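Local coordinates for protein hypothetical oxidoreductase YDHF (Escherichia coli, PDB 1OG6) that probably acts as an NADPH-dependent oxidoreductase of the aldo/keto reductase family, at residues 40-45 with 75-80. Sequence-based numbering, arbitrary orientation.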
ATOM      1  N   GLU C  40      21.389 -18.779 -33.053  1.00 48.97           N
ATOM      2  CA  GLU C  40      20.304 -19.741 -32.995  1.00 47.64           C
ATOM      3  C   GLU C  40      19.116 -19.174 -32.244  1.00 45.61           C
ATOM      4  O   GLU C  40      17.988 -19.243 -32.724  1.00 44.93           O
ATOM      5  CB  GLU C  40      20.779 -21.032 -32.324  1.00 48.54           C
ATOM      6  CG  GLU C  40      21.714 -21.853 -33.195  1.00 50.84           C
ATOM      7  CD  GLU C  40      22.260 -23.077 -32.490  1.00 52.53           C
ATOM      8  OE1 GLU C  40      23.099 -22.921 -31.579  1.00 52.96           O
ATOM      9  OE2 GLU C  40      21.848 -24.201 -32.844  1.00 53.75           O
ATOM     10  N   HIS C  41      19.373 -18.582 -31.082  1.00 43.28           N
ATOM     11  CA  HIS C  41      18.289 -18.052 -30.283  1.00 40.79           C
ATOM     12  C   HIS C  41      17.591 -16.812 -30.822  1.00 40.30           C
ATOM     13  O   HIS C  41      16.378 -16.697 -30.682  1.00 40.62           O
ATOM     14  CB  HIS C  41      18.746 -17.874 -28.823  1.00 39.44           C
ATOM     15  CG  HIS C  41      19.180 -16.488 -28.449  1.00 36.95           C
ATOM     16  ND1 HIS C  41      18.368 -15.384 -28.595  1.00 35.78           N
ATOM     17  CD2 HIS C  41      20.292 -16.052 -27.812  1.00 35.66           C
ATOM     18  CE1 HIS C  41      18.960 -14.332 -28.059  1.00 34.90           C
ATOM     19  NE2 HIS C  41      20.127 -14.711 -27.576  1.00 34.17           N
ATOM     20  N   LEU C  42      18.307 -15.884 -31.446  1.00 40.17           N
ATOM     21  CA  LEU C  42      17.592 -14.727 -31.974  1.00 40.74           C
ATOM     22  C   LEU C  42      17.044 -15.026 -33.369  1.00 40.45           C
ATOM     23  O   LEU C  42      16.581 -14.137 -34.080  1.00 41.18           O
ATOM     24  CB  LEU C  42      18.454 -13.444 -31.950  1.00 39.60           C
ATOM     25  CG  LEU C  42      19.885 -13.327 -32.466  1.00 39.49           C
ATOM     26  CD1 LEU C  42      19.932 -13.677 -33.927  1.00 40.91           C
ATOM     27  CD2 LEU C  42      20.396 -11.912 -32.238  1.00 38.09           C
ATOM     28  N   ASP C  43      17.090 -16.302 -33.738  1.00 40.57           N
ATOM     29  CA  ASP C  43      16.565 -16.771 -35.020  1.00 40.66           C
ATOM     30  C   ASP C  43      15.181 -17.342 -34.731  1.00 39.16           C
ATOM     31  O   ASP C  43      14.397 -17.613 -35.639  1.00 39.05           O
ATOM     32  CB  ASP C  43      17.448 -17.882 -35.609  1.00 43.39           C
ATOM     33  CG  ASP C  43      18.708 -17.352 -36.270  1.00 45.28           C
ATOM     34  OD1 ASP C  43      18.587 -16.533 -37.203  1.00 46.03           O
ATOM     35  OD2 ASP C  43      19.816 -17.759 -35.866  1.00 45.88           O
ATOM     36  N   LEU C  44      14.907 -17.540 -33.445  1.00 37.65           N
ATOM     37  CA  LEU C  44      13.633 -18.072 -32.987  1.00 35.76           C
ATOM     38  C   LEU C  44      12.695 -16.885 -32.820  1.00 35.74           C
ATOM     39  O   LEU C  44      11.479 -17.000 -32.968  1.00 35.75           O
ATOM     40  CB  LEU C  44      13.799 -18.771 -31.631  1.00 33.68           C
ATOM     41  CG  LEU C  44      14.800 -19.916 -31.442  1.00 31.58           C
ATOM     42  CD1 LEU C  44      15.046 -20.108 -29.967  1.00 31.29           C
ATOM     43  CD2 LEU C  44      14.285 -21.190 -32.059  1.00 29.04           C
ATOM     44  N   GLY C  45      13.274 -15.738 -32.506  1.00 35.34           N
ATOM     45  CA  GLY C  45      12.472 -14.551 -32.311  1.00 34.63           C
ATOM     46  C   GLY C  45      12.897 -13.859 -31.037  1.00 34.16           C
ATOM     47  O   GLY C  45      12.466 -12.739 -30.769  1.00 34.35           O
ATOM     48  N   ARG C  75      24.545  -6.972 -33.158  1.00 40.30           N
ATOM     49  CA  ARG C  75      23.942  -5.862 -32.425  1.00 40.66           C
ATOM     50  C   ARG C  75      22.605  -5.331 -32.937  1.00 40.32           C
ATOM     51  O   ARG C  75      21.648  -5.259 -32.172  1.00 40.50           O
ATOM     52  CB  ARG C  75      24.915  -4.686 -32.304  1.00 41.71           C
ATOM     53  CG  ARG C  75      24.385  -3.533 -31.422  1.00 41.55           C
ATOM     54  CD  ARG C  75      24.273  -3.922 -29.937  1.00 40.22           C
ATOM     55  NE  ARG C  75      23.612  -2.899 -29.125  1.00 40.02           N
ATOM     56  CZ  ARG C  75      22.292  -2.745 -29.016  1.00 40.10           C
ATOM     57  NH1 ARG C  75      21.792  -1.777 -28.257  1.00 38.17           N
ATOM     58  NH2 ARG C  75      21.467  -3.566 -29.654  1.00 39.66           N
ATOM     59  N   GLU C  76      22.522  -4.956 -34.210  1.00 39.92           N
ATOM     60  CA  GLU C  76      21.265  -4.413 -34.731  1.00 40.30           C
ATOM     61  C   GLU C  76      20.082  -5.365 -34.582  1.00 38.39           C
ATOM     62  O   GLU C  76      18.928  -4.942 -34.562  1.00 37.53           O
ATOM     63  CB  GLU C  76      21.387  -4.041 -36.214  1.00 42.75           C
ATOM     64  CG  GLU C  76      22.773  -3.681 -36.699  1.00 47.29           C
ATOM     65  CD  GLU C  76      23.521  -4.884 -37.241  1.00 49.84           C
ATOM     66  OE1 GLU C  76      22.970  -5.580 -38.124  1.00 50.25           O
ATOM     67  OE2 GLU C  76      24.663  -5.127 -36.788  1.00 51.65           O
ATOM     68  N   ARG C  77      20.372  -6.653 -34.473  1.00 37.34           N
ATOM     69  CA  ARG C  77      19.328  -7.658 -34.363  1.00 36.55           C
ATOM     70  C   ARG C  77      18.795  -7.920 -32.964  1.00 35.05           C
ATOM     71  O   ARG C  77      17.972  -8.813 -32.779  1.00 35.10           O
ATOM     72  CB  ARG C  77      19.830  -8.976 -34.940  1.00 37.47           C
ATOM     73  CG  ARG C  77      20.253  -8.892 -36.383  1.00 39.46           C
ATOM     74  CD  ARG C  77      20.602 -10.273 -36.873  1.00 42.23           C
ATOM     75  NE  ARG C  77      19.467 -11.179 -36.741  1.00 43.88           N
ATOM     76  CZ  ARG C  77      19.555 -12.501 -36.829  1.00 45.59           C
ATOM     77  NH1 ARG C  77      20.732 -13.077 -37.046  1.00 46.77           N
ATOM     78  NH2 ARG C  77      18.466 -13.248 -36.703  1.00 46.09           N
ATOM     79  N   MET C  78      19.243  -7.153 -31.980  1.00 33.90           N
ATOM     80  CA  MET C  78      18.800  -7.380 -30.611  1.00 32.04           C
ATOM     81  C   MET C  78      18.623  -6.112 -29.796  1.00 30.94           C
ATOM     82  O   MET C  78      19.003  -5.018 -30.214  1.00 31.41           O
ATOM     83  CB  MET C  78      19.806  -8.281 -29.902  1.00 32.11           C
ATOM     84  CG  MET C  78      21.215  -7.726 -29.941  1.00 33.17           C
ATOM     85  SD  MET C  78      22.477  -8.904 -29.451  1.00 35.98           S
ATOM     86  CE  MET C  78      23.293  -7.967 -28.187  1.00 32.40           C
ATOM     87  N   GLU C  79      18.025  -6.282 -28.627  1.00 28.65           N
ATOM     88  CA  GLU C  79      17.816  -5.185 -27.706  1.00 27.09           C
ATOM     89  C   GLU C  79      18.617  -5.584 -26.481  1.00 26.15           C
ATOM     90  O   GLU C  79      18.489  -6.704 -25.994  1.00 26.72           O
ATOM     91  CB  GLU C  79      16.340  -5.041 -27.327  1.00 25.45           C
ATOM     92  CG  GLU C  79      15.408  -4.764 -28.486  1.00 26.09           C
ATOM     93  CD  GLU C  79      14.906  -6.027 -29.152  1.00 26.96           C
ATOM     94  OE1 GLU C  79      14.126  -5.927 -30.119  1.00 26.79           O
ATOM     95  OE2 GLU C  79      15.286  -7.125 -28.704  1.00 28.55           O
ATOM     96  N   ILE C  80      19.460  -4.686 -25.991  1.00 25.32           N
ATOM     97  CA  ILE C  80      20.259  -4.990 -24.822  1.00 23.28           C
ATOM     98  C   ILE C  80      19.665  -4.302 -23.602  1.00 23.89           C
ATOM     99  O   ILE C  80      19.354  -3.109 -23.622  1.00 22.49           O
ATOM    100  CB  ILE C  80      21.732  -4.578 -25.040  1.00 20.56           C
ATOM    101  CG1 ILE C  80      22.321  -5.413 -26.175  1.00 19.79           C
ATOM    102  CG2 ILE C  80      22.541  -4.809 -23.792  1.00 19.67           C
ATOM    103  CD1 ILE C  80      23.792  -5.219 -26.398  1.00 18.53           C
TER
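R77 reaches across to L42 and D43 at the N-terminal end of the strands of the aldo/keto reductase alpha/beta (TIM) barrel. The contact joins the C-terminal part of helix 31-42 and the residues just after it to the loop that leads into strand 79-87, away from the annotated sites. The guanidinium of R77 meets D43 at its edge. R77 NH2 donates to D43 OD1 at 3.3 Å, a long but nearly straight bond of 173°. It is weak as a hydrogen bond and forms part of a salt bridge. Carboxylate and guanidinium planes are turned 52° apart, so the two groups do not pair flat. L42 lies over one face of the same guanidinium through CD1, off-centre toward the rim. The model brings L42 CD1 too close to R77 CZ, so the closeness of this stacking is doubtful. The two side chains cross at about a right angle. The other branch of L42, CD2, sits 4.0 Å from R77 CB and 4.4 Å from M78 CB. The R77 chain bends at chi3 (59°), which turns its head group over L42 and on to D43. With an alanine here in place of R77, the D43 carboxylate would probably lose this ion-pair partner and one side of L42 would be uncovered. Beyond this shell, the M78 side chain leads away from helix 31-42 and packs on F64 and L68 of helix 60-69 and on V49 of strand 48-50. The loop before the strand is held by R75, which forms a salt bridge to D123 and a hydrogen bond to T119. The M78 backbone N bonds to R75 O, closing the turn. I80 CG1 lies 3.9 Å above the R75 guanidinium plane, over its centre, while R75 NH2 makes a weak bond to M78 O at 2.9 Å.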